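PDB 4RUW: Endonuclease/exonuclease/phosphatase from Beutenbergia cavernae DSM 12333, which is a member of the endonuclease/exonuclease/phosphatase family, with a DNase I-like domain followed by an Ig-like domain. Local coordinates for residues V75-P89 against Q110-Y123. Numbering follows the deposited sequence.
Sequences VDEPRIAAVIRAEAP and QPARLAELLAADGY
Arg85 and Asp121 form the salt bridge that joins the C-terminal part of helix 77-87 to residues 117-121. Arginine suits the place because its planar group donates in two directions: NE reaches Asp121 OD2 at 2.7 Å, almost straight at 174°, while NH2 gives a more bent bond of 2.9 Å to Leu117 O. Both acceptors lie in the guanidinium plane, although each is itself met from above its own plane, and a bend at chi3 (-58°) turns the group to them.

Tyr123 OH donates to Pro89 O at 2.6 Å, on a lone pair in the carbonyl plane; Pro89 N has no hydrogen to offer in return. Gly122, at a positive phi where a CB would jam against the preceding carbonyl O, is C-prime of a Schellman motif: Tyr123 N bonds to Leu118 O and Gly122 N to Ala119 O. At the other end Glu77 fits as a knob among Gln110, Arg113, Leu114 and Leu117, its OE2 met by Gln110 NE2 (3.1 Å) from above the carboxylate plane. Glutamine suits because its amide also donates to Thr65 O and accepts from His98 N, of a zinc ligand. Between these polar ends, the small Ala81 CB meets Leu117 CB at 3.8 Å, the axes 9.5 Å apart at -49°. Beneath, Ile84 and Leu114 rest on Leu94 of strand 91-98, Ile80 on Trp61 of strand 55-62, and Leu118 and Tyr123 on Met152 of strand 146-153, so both helices pack on one mixed sheet.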
loop_
_atom_site.group_PDB
_atom_site.type_symbol
_atom_site.label_atom_id
_atom_site.label_comp_id
_atom_site.label_asym_id
_atom_site.label_seq_id
_atom_site.Cartn_x
_atom_site.Cartn_y
_atom_site.Cartn_z
ATOM N N VAL A 75 20.803 -17.087 -7.085
ATOM C CA VAL A 75 19.594 -16.501 -7.649
ATOM C C VAL A 75 18.553 -17.608 -7.795
ATOM O O VAL A 75 18.784 -18.583 -8.516
ATOM C CB VAL A 75 19.881 -15.846 -9.006
ATOM C CG1 VAL A 75 18.637 -15.167 -9.535
ATOM C CG2 VAL A 75 21.033 -14.846 -8.880
ATOM N N ASP A 76 17.411 -17.466 -7.123
ATOM C CA ASP A 76 16.500 -18.593 -6.921
ATOM C C ASP A 76 15.044 -18.232 -7.248
ATOM O O ASP A 76 14.166 -18.200 -6.374
ATOM C CB ASP A 76 16.631 -19.073 -5.470
ATOM C CG ASP A 76 16.025 -20.457 -5.229
ATOM O OD1 ASP A 76 15.290 -20.988 -6.083
ATOM O OD2 ASP A 76 16.282 -21.023 -4.148
ATOM N N GLU A 77 14.784 -17.965 -8.521
ATOM C CA GLU A 77 13.421 -17.709 -8.953
ATOM C C GLU A 77 12.413 -18.818 -8.584
ATOM O O GLU A 77 11.264 -18.512 -8.283
ATOM C CB GLU A 77 13.361 -17.405 -10.449
ATOM C CG GLU A 77 14.046 -16.106 -10.858
ATOM C CD GLU A 77 15.493 -16.272 -11.261
ATOM O OE1 GLU A 77 16.067 -17.347 -10.999
ATOM O OE2 GLU A 77 16.059 -15.318 -11.843
ATOM N N PRO A 78 12.819 -20.105 -8.614
ATOM C CA PRO A 78 11.814 -21.126 -8.263
ATOM C C PRO A 78 11.250 -20.990 -6.857
ATOM O O PRO A 78 10.091 -21.290 -6.620
ATOM C CB PRO A 78 12.590 -22.442 -8.396
ATOM C CG PRO A 78 13.585 -22.150 -9.455
ATOM C CD PRO A 78 14.022 -20.726 -9.202
ATOM N N ARG A 79 12.056 -20.543 -5.927
ATOM C CA ARG A 79 11.619 -20.376 -4.568
ATOM C C ARG A 79 10.562 -19.245 -4.485
ATOM O O ARG A 79 9.582 -19.370 -3.840
ATOM C CB ARG A 79 12.845 -20.091 -3.736
ATOM C CG ARG A 79 12.705 -20.442 -2.331
ATOM C CD ARG A 79 14.034 -20.392 -1.628
ATOM N NE ARG A 79 13.767 -20.348 -0.224
ATOM C CZ ARG A 79 14.661 -20.120 0.702
ATOM N NH1 ARG A 79 15.914 -19.903 0.394
ATOM N NH2 ARG A 79 14.310 -20.101 1.938
ATOM N N ILE A 80 10.789 -18.161 -5.207
ATOM C CA ILE A 80 9.829 -17.072 -5.319
ATOM C C ILE A 80 8.538 -17.572 -5.980
ATOM O O ILE A 80 7.430 -17.329 -5.491
ATOM C CB ILE A 80 10.434 -15.901 -6.137
ATOM C CG1 ILE A 80 11.678 -15.318 -5.442
ATOM C CG2 ILE A 80 9.385 -14.824 -6.429
ATOM C CD1 ILE A 80 11.453 -14.838 -4.027
ATOM N N ALA A 81 8.680 -18.269 -7.100
ATOM C CA ALA A 81 7.522 -18.756 -7.830
ATOM C C ALA A 81 6.676 -19.715 -7.002
ATOM O O ALA A 81 5.458 -19.704 -7.092
ATOM C CB ALA A 81 7.956 -19.408 -9.125
ATOM N N ALA A 82 7.326 -20.555 -6.202
ATOM C CA ALA A 82 6.590 -21.530 -5.397
ATOM C C ALA A 82 5.703 -20.833 -4.363
ATOM O O ALA A 82 4.597 -21.286 -4.081
ATOM C CB ALA A 82 7.541 -22.514 -4.724
ATOM N N VAL A 83 6.179 -19.723 -3.807
ATOM C CA VAL A 83 5.372 -18.958 -2.863
ATOM C C VAL A 83 4.170 -18.328 -3.573
ATOM O O VAL A 83 3.036 -18.422 -3.095
ATOM C CB VAL A 83 6.200 -17.874 -2.150
ATOM C CG1 VAL A 83 5.291 -16.908 -1.398
ATOM C CG2 VAL A 83 7.209 -18.515 -1.203
ATOM N N ILE A 84 4.412 -17.693 -4.717
ATOM C CA ILE A 84 3.318 -17.126 -5.498
ATOM C C ILE A 84 2.283 -18.198 -5.856
ATOM O O ILE A 84 1.088 -17.988 -5.695
ATOM C CB ILE A 84 3.835 -16.399 -6.755
ATOM C CG1 ILE A 84 4.744 -15.229 -6.356
ATOM C CG2 ILE A 84 2.671 -15.942 -7.624
ATOM C CD1 ILE A 84 5.535 -14.624 -7.505
ATOM N N ARG A 85 2.752 -19.354 -6.318
ATOM C CA ARG A 85 1.871 -20.456 -6.687
ATOM C C ARG A 85 0.994 -20.887 -5.514
ATOM O O ARG A 85 -0.205 -21.116 -5.675
ATOM C CB ARG A 85 2.731 -21.632 -7.164
ATOM C CG ARG A 85 1.988 -22.815 -7.740
ATOM C CD ARG A 85 2.982 -23.890 -8.233
ATOM N NE ARG A 85 3.912 -23.365 -9.239
ATOM C CZ ARG A 85 5.230 -23.263 -9.079
ATOM N NH1 ARG A 85 5.811 -23.671 -7.958
ATOM N NH2 ARG A 85 5.977 -22.750 -10.051
ATOM N N ALA A 86 1.591 -20.987 -4.333
ATOM C CA ALA A 86 0.868 -21.422 -3.144
ATOM C C ALA A 86 -0.175 -20.398 -2.709
ATOM O O ALA A 86 -1.261 -20.762 -2.273
ATOM C CB ALA A 86 1.836 -21.700 -2.011
ATOM N N GLU A 87 0.156 -19.115 -2.832
ATOM C CA GLU A 87 -0.758 -18.051 -2.426
ATOM C C GLU A 87 -1.864 -17.832 -3.465
ATOM O O GLU A 87 -2.945 -17.337 -3.147
ATOM C CB GLU A 87 0.010 -16.754 -2.176
ATOM C CG GLU A 87 1.028 -16.832 -1.035
ATOM C CD GLU A 87 0.395 -16.922 0.348
ATOM O OE1 GLU A 87 -0.854 -16.884 0.462
ATOM O OE2 GLU A 87 1.166 -17.007 1.333
ATOM N N ALA A 88 -1.584 -18.218 -4.707
ATOM C CA ALA A 88 -2.559 -18.171 -5.794
ATOM C C ALA A 88 -3.306 -16.829 -5.931
ATOM O O ALA A 88 -4.527 -16.802 -6.029
ATOM C CB ALA A 88 -3.543 -19.329 -5.655
ATOM N N PRO A 89 -2.574 -15.704 -5.953
ATOM C CA PRO A 89 -3.275 -14.430 -6.142
ATOM C C PRO A 89 -3.821 -14.289 -7.564
ATOM O O PRO A 89 -3.335 -14.925 -8.500
ATOM C CB PRO A 89 -2.168 -13.402 -5.908
ATOM C CG PRO A 89 -0.918 -14.112 -6.341
ATOM C CD PRO A 89 -1.111 -15.526 -5.883
ATOM N N GLN A 110 15.067 -12.081 -15.274
ATOM C CA GLN A 110 14.170 -12.598 -14.240
ATOM C C GLN A 110 12.686 -12.592 -14.623
ATOM O O GLN A 110 11.977 -13.535 -14.284
ATOM C CB GLN A 110 14.412 -11.919 -12.889
ATOM C CG GLN A 110 15.864 -11.988 -12.456
ATOM C CD GLN A 110 16.034 -11.688 -10.990
ATOM O OE1 GLN A 110 15.756 -10.579 -10.531
ATOM N NE2 GLN A 110 16.494 -12.680 -10.237
ATOM N N PRO A 111 12.206 -11.547 -15.328
ATOM C CA PRO A 111 10.791 -11.619 -15.717
ATOM C C PRO A 111 10.498 -12.835 -16.602
ATOM O O PRO A 111 9.470 -13.487 -16.418
ATOM C CB PRO A 111 10.574 -10.312 -16.493
ATOM C CG PRO A 111 11.588 -9.382 -15.930
ATOM C CD PRO A 111 12.787 -10.231 -15.658
ATOM N N ALA A 112 11.395 -13.157 -17.529
ATOM C CA ALA A 112 11.178 -14.306 -18.396
ATOM C C ALA A 112 11.221 -15.603 -17.597
ATOM O O ALA A 112 10.442 -16.524 -17.845
ATOM C CB ALA A 112 12.200 -14.329 -19.511
ATOM N N ARG A 113 12.128 -15.683 -16.629
ATOM C CA ARG A 113 12.243 -16.889 -15.824
ATOM C C ARG A 113 11.011 -17.083 -14.927
ATOM O O ARG A 113 10.479 -18.189 -14.807
ATOM C CB ARG A 113 13.537 -16.854 -15.008
ATOM C CG ARG A 113 13.744 -18.054 -14.104
ATOM C CD ARG A 113 13.673 -19.374 -14.850
ATOM N NE ARG A 113 14.085 -20.463 -13.967
ATOM C CZ ARG A 113 13.692 -21.726 -14.082
ATOM N NH1 ARG A 113 12.869 -22.090 -15.057
ATOM N NH2 ARG A 113 14.120 -22.622 -13.206
ATOM N N LEU A 114 10.552 -16.002 -14.304
ATOM C CA LEU A 114 9.353 -16.081 -13.479
ATOM C C LEU A 114 8.131 -16.458 -14.320
ATOM O O LEU A 114 7.312 -17.273 -13.906
ATOM C CB LEU A 114 9.125 -14.783 -12.704
ATOM C CG LEU A 114 10.128 -14.511 -11.587
ATOM C CD1 LEU A 114 10.061 -13.049 -11.170
ATOM C CD2 LEU A 114 9.840 -15.444 -10.405
ATOM N N ALA A 115 8.029 -15.888 -15.515
ATOM C CA ALA A 115 6.937 -16.231 -16.423
ATOM C C ALA A 115 6.977 -17.711 -16.805
ATOM O O ALA A 115 5.947 -18.373 -16.850
ATOM C CB ALA A 115 6.984 -15.365 -17.660
ATOM N N GLU A 116 8.172 -18.239 -17.055
ATOM C CA GLU A 116 8.307 -19.650 -17.390
ATOM C C GLU A 116 7.845 -20.532 -16.227
ATOM O O GLU A 116 7.119 -21.505 -16.420
ATOM C CB GLU A 116 9.760 -19.959 -17.746
ATOM C CG GLU A 116 10.024 -21.413 -18.045
ATOM C CD GLU A 116 11.461 -21.657 -18.433
ATOM O OE1 GLU A 116 12.372 -21.226 -17.686
ATOM O OE2 GLU A 116 11.674 -22.264 -19.499
ATOM N N LEU A 117 8.258 -20.173 -15.020
ATOM C CA LEU A 117 7.930 -20.952 -13.834
ATOM C C LEU A 117 6.447 -20.942 -13.470
ATOM O O LEU A 117 5.965 -21.874 -12.827
ATOM C CB LEU A 117 8.749 -20.459 -12.640
ATOM C CG LEU A 117 10.234 -20.816 -12.678
ATOM C CD1 LEU A 117 11.013 -19.865 -11.792
ATOM C CD2 LEU A 117 10.442 -22.262 -12.244
ATOM N N LEU A 118 5.730 -19.892 -13.867
ATOM C CA LEU A 118 4.352 -19.690 -13.418
ATOM C C LEU A 118 3.319 -19.812 -14.538
ATOM O O LEU A 118 2.120 -19.700 -14.287
ATOM C CB LEU A 118 4.219 -18.341 -12.697
ATOM C CG LEU A 118 4.886 -18.305 -11.316
ATOM C CD1 LEU A 118 5.075 -16.884 -10.820
ATOM C CD2 LEU A 118 4.090 -19.135 -10.308
ATOM N N ALA A 119 3.772 -20.061 -15.765
ATOM C CA ALA A 119 2.861 -20.171 -16.902
ATOM C C ALA A 119 1.801 -21.243 -16.678
ATOM O O ALA A 119 0.609 -21.013 -16.908
ATOM C CB ALA A 119 3.630 -20.445 -18.181
ATOM N N ALA A 120 2.224 -22.414 -16.212
ATOM C CA ALA A 120 1.293 -23.524 -16.040
ATOM C C ALA A 120 0.310 -23.264 -14.900
ATOM O O ALA A 120 -0.717 -23.931 -14.783
ATOM C CB ALA A 120 2.053 -24.827 -15.816
ATOM N N ASP A 121 0.633 -22.291 -14.059
ATOM C CA ASP A 121 -0.237 -21.897 -12.962
ATOM C C ASP A 121 -1.186 -20.784 -13.373
ATOM O O ASP A 121 -1.969 -20.297 -12.558
ATOM C CB ASP A 121 0.610 -21.461 -11.775
ATOM C CG ASP A 121 1.577 -22.537 -11.355
ATOM O OD1 ASP A 121 1.089 -23.568 -10.858
ATOM O OD2 ASP A 121 2.805 -22.371 -11.540
ATOM N N GLY A 122 -1.099 -20.377 -14.636
ATOM C CA GLY A 122 -2.027 -19.418 -15.200
ATOM C C GLY A 122 -1.531 -17.986 -15.287
ATOM O O GLY A 122 -2.240 -17.127 -15.811
ATOM N N TYR A 123 -0.326 -17.713 -14.787
ATOM C CA TYR A 123 0.194 -16.345 -14.791
ATOM C C TYR A 123 0.837 -16.021 -16.123
ATOM O O TYR A 123 2.052 -15.880 -16.226
ATOM C CB TYR A 123 1.162 -16.122 -13.622
ATOM C CG TYR A 123 0.468 -16.298 -12.297
ATOM C CD1 TYR A 123 -0.180 -15.231 -11.677
ATOM C CD2 TYR A 123 0.409 -17.549 -11.693
ATOM C CE1 TYR A 123 -0.857 -15.409 -10.481
ATOM C CE2 TYR A 123 -0.255 -17.736 -10.502
ATOM C CZ TYR A 123 -0.891 -16.667 -9.903
ATOM O OH TYR A 123 -1.554 -16.869 -8.721
#